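Local atomic coordinates of lysyl oxidase (Pichia pastoris, PDB entry 1W7C), a protein that probably oxidises primary amines, including peptidyl lysine side chains, to aldehydes, using copper and a topaquinone cofactor made from one of its own tyrosines. Residues Y301-W313 / S320-V332. Sequence-based numbering, arbitrary orientation.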
# COMPACT_ATOMS: atom_id res chain seq x y z
N TYR A 301 27.09 -5.24 9.61
CA TYR A 301 26.70 -6.14 8.53
C TYR A 301 25.62 -7.06 9.07
O TYR A 301 25.74 -7.56 10.20
CB TYR A 301 27.90 -6.95 8.03
CG TYR A 301 27.53 -7.99 7.01
CD1 TYR A 301 27.40 -7.65 5.66
CD2 TYR A 301 27.30 -9.30 7.37
CE1 TYR A 301 27.04 -8.59 4.72
CE2 TYR A 301 26.93 -10.25 6.43
CZ TYR A 301 26.82 -9.90 5.10
OH TYR A 301 26.44 -10.83 4.15
N PHE A 302 24.55 -7.24 8.29
CA PHE A 302 23.36 -7.98 8.71
C PHE A 302 23.07 -9.09 7.71
O PHE A 302 23.27 -8.91 6.52
CB PHE A 302 22.16 -7.00 8.74
CG PHE A 302 22.30 -5.99 9.81
CD1 PHE A 302 22.98 -4.81 9.59
CD2 PHE A 302 21.82 -6.23 11.09
CE1 PHE A 302 23.20 -3.92 10.63
CE2 PHE A 302 22.03 -5.34 12.11
CZ PHE A 302 22.70 -4.21 11.89
N SER A 303 22.66 -10.25 8.23
CA SER A 303 22.22 -11.39 7.42
C SER A 303 20.86 -11.89 7.91
O SER A 303 20.60 -12.00 9.11
CB SER A 303 23.26 -12.56 7.44
OG SER A 303 23.27 -13.24 8.66
N TRP A 304 20.02 -12.23 6.94
CA TRP A 304 18.72 -12.80 7.21
C TRP A 304 18.25 -13.56 5.98
O TRP A 304 18.04 -12.96 4.94
CB TRP A 304 17.71 -11.74 7.60
CG TRP A 304 16.29 -12.27 7.73
CD1 TRP A 304 15.73 -12.88 8.82
CD2 TRP A 304 15.25 -12.15 6.76
NE1 TRP A 304 14.42 -13.20 8.57
CE2 TRP A 304 14.09 -12.75 7.32
CE3 TRP A 304 15.17 -11.63 5.47
CZ2 TRP A 304 12.88 -12.85 6.62
CZ3 TRP A 304 13.97 -11.75 4.80
CH2 TRP A 304 12.86 -12.32 5.37
N MET A 305 18.01 -14.87 6.14
CA MET A 305 17.35 -15.67 5.10
C MET A 305 17.89 -15.37 3.70
O MET A 305 17.14 -15.20 2.76
CB MET A 305 15.83 -15.47 5.16
CG MET A 305 15.26 -15.79 6.52
SD MET A 305 15.55 -17.52 6.99
CE MET A 305 15.53 -17.34 8.74
N ASP A 306 19.23 -15.44 3.60
CA ASP A 306 20.00 -15.30 2.37
C ASP A 306 20.20 -13.86 1.89
O ASP A 306 20.78 -13.66 0.83
CB ASP A 306 19.49 -16.18 1.22
CG ASP A 306 19.77 -17.65 1.43
OD1 ASP A 306 19.07 -18.47 0.80
OD2 ASP A 306 20.68 -18.03 2.14
N TRP A 307 19.69 -12.88 2.64
CA TRP A 307 20.02 -11.48 2.42
C TRP A 307 21.26 -11.11 3.22
O TRP A 307 21.48 -11.61 4.32
CB TRP A 307 18.89 -10.58 2.88
CG TRP A 307 17.65 -10.60 2.06
CD1 TRP A 307 16.55 -11.36 2.28
CD2 TRP A 307 17.32 -9.74 0.98
NE1 TRP A 307 15.54 -11.02 1.41
CE2 TRP A 307 15.99 -10.02 0.59
CE3 TRP A 307 18.01 -8.74 0.29
CZ2 TRP A 307 15.34 -9.31 -0.44
CZ3 TRP A 307 17.39 -8.07 -0.72
CH2 TRP A 307 16.08 -8.37 -1.10
N GLY A 308 22.03 -10.17 2.67
CA GLY A 308 23.11 -9.54 3.39
C GLY A 308 23.22 -8.08 2.99
O GLY A 308 22.89 -7.72 1.85
N PHE A 309 23.71 -7.24 3.90
CA PHE A 309 23.94 -5.82 3.61
C PHE A 309 24.71 -5.17 4.74
O PHE A 309 24.71 -5.68 5.85
CB PHE A 309 22.64 -5.04 3.32
CG PHE A 309 21.61 -5.11 4.42
CD1 PHE A 309 20.60 -6.06 4.35
CD2 PHE A 309 21.68 -4.30 5.56
CE1 PHE A 309 19.66 -6.17 5.38
CE2 PHE A 309 20.73 -4.40 6.58
CZ PHE A 309 19.74 -5.34 6.49
N TYR A 310 25.30 -4.03 4.44
CA TYR A 310 25.92 -3.16 5.42
C TYR A 310 25.08 -1.92 5.58
O TYR A 310 24.48 -1.43 4.62
CB TYR A 310 27.32 -2.73 4.97
CG TYR A 310 28.29 -3.85 4.70
CD1 TYR A 310 28.31 -4.48 3.47
CD2 TYR A 310 29.25 -4.21 5.63
CE1 TYR A 310 29.22 -5.51 3.21
CE2 TYR A 310 30.16 -5.24 5.36
CZ TYR A 310 30.14 -5.86 4.14
OH TYR A 310 31.05 -6.88 3.89
N THR A 311 25.08 -1.37 6.79
CA THR A 311 24.45 -0.06 7.01
C THR A 311 25.52 1.00 7.31
O THR A 311 26.63 0.72 7.72
CB THR A 311 23.47 -0.07 8.20
OG1 THR A 311 24.20 -0.29 9.40
CG2 THR A 311 22.39 -1.16 8.07
N SER A 312 25.15 2.22 7.01
CA SER A 312 25.95 3.40 7.28
C SER A 312 25.03 4.50 7.75
O SER A 312 23.86 4.52 7.40
CB SER A 312 26.70 3.83 6.01
OG SER A 312 27.50 4.96 6.28
N TRP A 313 25.58 5.44 8.50
CA TRP A 313 24.80 6.54 9.08
C TRP A 313 25.46 7.87 8.82
O TRP A 313 26.68 8.03 9.04
CB TRP A 313 24.69 6.32 10.60
CG TRP A 313 23.71 7.25 11.23
CD1 TRP A 313 23.96 8.50 11.74
CD2 TRP A 313 22.32 6.99 11.45
NE1 TRP A 313 22.80 9.04 12.25
CE2 TRP A 313 21.78 8.13 12.08
CE3 TRP A 313 21.48 5.90 11.20
CZ2 TRP A 313 20.45 8.21 12.46
CZ3 TRP A 313 20.14 5.97 11.60
CH2 TRP A 313 19.65 7.12 12.20
N SER A 320 21.82 4.52 5.48
CA SER A 320 21.98 4.10 4.08
C SER A 320 22.37 2.61 4.12
O SER A 320 22.86 2.09 5.13
CB SER A 320 23.16 4.82 3.43
OG SER A 320 22.90 6.17 3.23
N PHE A 321 22.18 1.96 2.97
CA PHE A 321 22.48 0.55 2.81
C PHE A 321 23.46 0.38 1.65
O PHE A 321 23.27 0.97 0.59
CB PHE A 321 21.22 -0.24 2.49
CG PHE A 321 20.18 -0.18 3.57
CD1 PHE A 321 19.26 0.87 3.58
CD2 PHE A 321 20.12 -1.13 4.55
CE1 PHE A 321 18.34 0.96 4.59
CE2 PHE A 321 19.18 -1.05 5.57
CZ PHE A 321 18.28 -0.03 5.59
N TYR A 322 24.45 -0.51 1.84
CA TYR A 322 25.43 -0.79 0.81
C TYR A 322 25.58 -2.29 0.63
O TYR A 322 25.45 -3.09 1.58
CB TYR A 322 26.79 -0.14 1.15
CG TYR A 322 26.79 1.34 1.00
CD1 TYR A 322 26.48 2.18 2.07
CD2 TYR A 322 27.06 1.92 -0.21
CE1 TYR A 322 26.43 3.59 1.88
CE2 TYR A 322 27.03 3.28 -0.39
CZ TYR A 322 26.73 4.10 0.66
OH TYR A 322 26.73 5.47 0.43
N ASP A 323 25.89 -2.66 -0.62
CA ASP A 323 26.17 -4.07 -0.94
C ASP A 323 25.03 -5.00 -0.55
O ASP A 323 25.22 -5.99 0.15
CB ASP A 323 27.51 -4.52 -0.32
CG ASP A 323 28.07 -5.74 -0.98
OD1 ASP A 323 28.76 -6.52 -0.27
OD2 ASP A 323 27.86 -5.96 -2.19
N ILE A 324 23.83 -4.66 -0.97
CA ILE A 324 22.66 -5.48 -0.68
C ILE A 324 22.70 -6.70 -1.58
O ILE A 324 22.64 -6.58 -2.80
CB ILE A 324 21.32 -4.75 -0.89
CG1 ILE A 324 21.27 -3.48 -0.05
CG2 ILE A 324 20.18 -5.70 -0.49
CD1 ILE A 324 20.02 -2.67 -0.21
N THR A 325 22.85 -7.86 -0.96
CA THR A 325 22.91 -9.13 -1.67
C THR A 325 21.75 -10.04 -1.32
O THR A 325 21.24 -10.01 -0.20
CB THR A 325 24.23 -9.87 -1.34
OG1 THR A 325 24.24 -10.30 0.03
CG2 THR A 325 25.43 -8.95 -1.63
N PHE A 326 21.36 -10.87 -2.27
CA PHE A 326 20.35 -11.91 -2.04
C PHE A 326 20.86 -13.18 -2.71
O PHE A 326 21.29 -13.15 -3.87
CB PHE A 326 18.97 -11.49 -2.56
CG PHE A 326 17.92 -12.53 -2.31
CD1 PHE A 326 17.36 -13.25 -3.34
CD2 PHE A 326 17.51 -12.79 -1.03
CE1 PHE A 326 16.40 -14.24 -3.08
CE2 PHE A 326 16.56 -13.76 -0.77
CZ PHE A 326 15.99 -14.49 -1.81
N LYS A 327 20.87 -14.27 -1.96
CA LYS A 327 21.41 -15.56 -2.42
C LYS A 327 22.76 -15.40 -3.09
O LYS A 327 23.03 -15.97 -4.16
CB LYS A 327 20.37 -16.30 -3.28
CG LYS A 327 19.17 -16.73 -2.45
CD LYS A 327 18.21 -17.63 -3.22
CE LYS A 327 17.15 -18.20 -2.27
NZ LYS A 327 17.74 -19.25 -1.39
N GLY A 328 23.62 -14.60 -2.47
CA GLY A 328 25.02 -14.49 -2.87
C GLY A 328 25.32 -13.56 -4.03
O GLY A 328 26.45 -13.50 -4.47
N GLU A 329 24.31 -12.84 -4.53
CA GLU A 329 24.52 -11.91 -5.60
C GLU A 329 24.09 -10.51 -5.18
O GLU A 329 23.00 -10.33 -4.63
CB GLU A 329 23.72 -12.31 -6.86
CG GLU A 329 24.07 -13.70 -7.42
CD GLU A 329 23.34 -13.98 -8.72
OE1 GLU A 329 22.22 -14.51 -8.67
OE2 GLU A 329 23.83 -13.61 -9.80
N ARG A 330 24.92 -9.50 -5.47
CA ARG A 330 24.54 -8.13 -5.24
C ARG A 330 23.40 -7.74 -6.19
O ARG A 330 23.52 -7.93 -7.39
CB ARG A 330 25.71 -7.19 -5.51
CG ARG A 330 25.41 -5.75 -5.28
CD ARG A 330 26.57 -4.80 -5.62
NE ARG A 330 27.74 -5.24 -4.86
CZ ARG A 330 28.80 -5.91 -5.33
NH1 ARG A 330 29.01 -6.06 -6.62
NH2 ARG A 330 29.69 -6.36 -4.46
N ILE A 331 22.34 -7.20 -5.62
CA ILE A 331 21.29 -6.56 -6.40
C ILE A 331 21.31 -5.03 -6.34
O ILE A 331 20.88 -4.39 -7.28
CB ILE A 331 19.90 -7.10 -6.06
CG1 ILE A 331 19.51 -6.86 -4.61
CG2 ILE A 331 19.76 -8.58 -6.44
CD1 ILE A 331 18.04 -6.94 -4.36
N VAL A 332 21.81 -4.47 -5.23
CA VAL A 332 21.84 -3.00 -5.09
C VAL A 332 23.19 -2.63 -4.44
O VAL A 332 23.50 -3.07 -3.35
CB VAL A 332 20.68 -2.50 -4.17
CG1 VAL A 332 20.84 -0.99 -3.89
CG2 VAL A 332 19.33 -2.82 -4.75
O HOH W 1 26.50 -10.24 1.56
O HOH W 2 23.30 -12.99 0.04
O HOH W 3 30.87 -7.64 1.22
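Asp306 O is gripped twice: Lys327 N donates to it at 2.9 Å, and a water that also bonds Gly328 N and Thr325 OG1 donates a second hydrogen bond. In one of its two modelled conformers Lys327 bends at its last torsion (chi4 -73°) and sets NZ 2.7 Å from Asp306 OD1, a salt bridge shared with Asp688. From this end antiparallel pairing runs to Ser312 and Ser320, interrupted by a beta bulge between Gly308 and Tyr310. On one face Phe326 lays CD2 over the Trp307 indole, 3.6 Å from CE2, its ring at 49° to the five-membered ring, while Ile324 CG2 meets the indole edge at CZ3. Phe321 turns its edge toward the face of Phe309, offset, planes 75° apart. On the other face the Asp323 carboxylate lies almost coplanar with the Tyr310 ring, OD1 3.7 Å from CE1, and a water joins OD1 to Tyr310 OH. Arg330 NE and NH2 both hold Asp323 OD2. Within the copper amine oxidase enzyme domain, the antiparallel hairpin 307-314/318-326 lies between strands 301-304 and 329-344; Phe309 and Phe321 pack on strand 418-433, and Arg275 of the second subunit packs on Phe326 and Lys327.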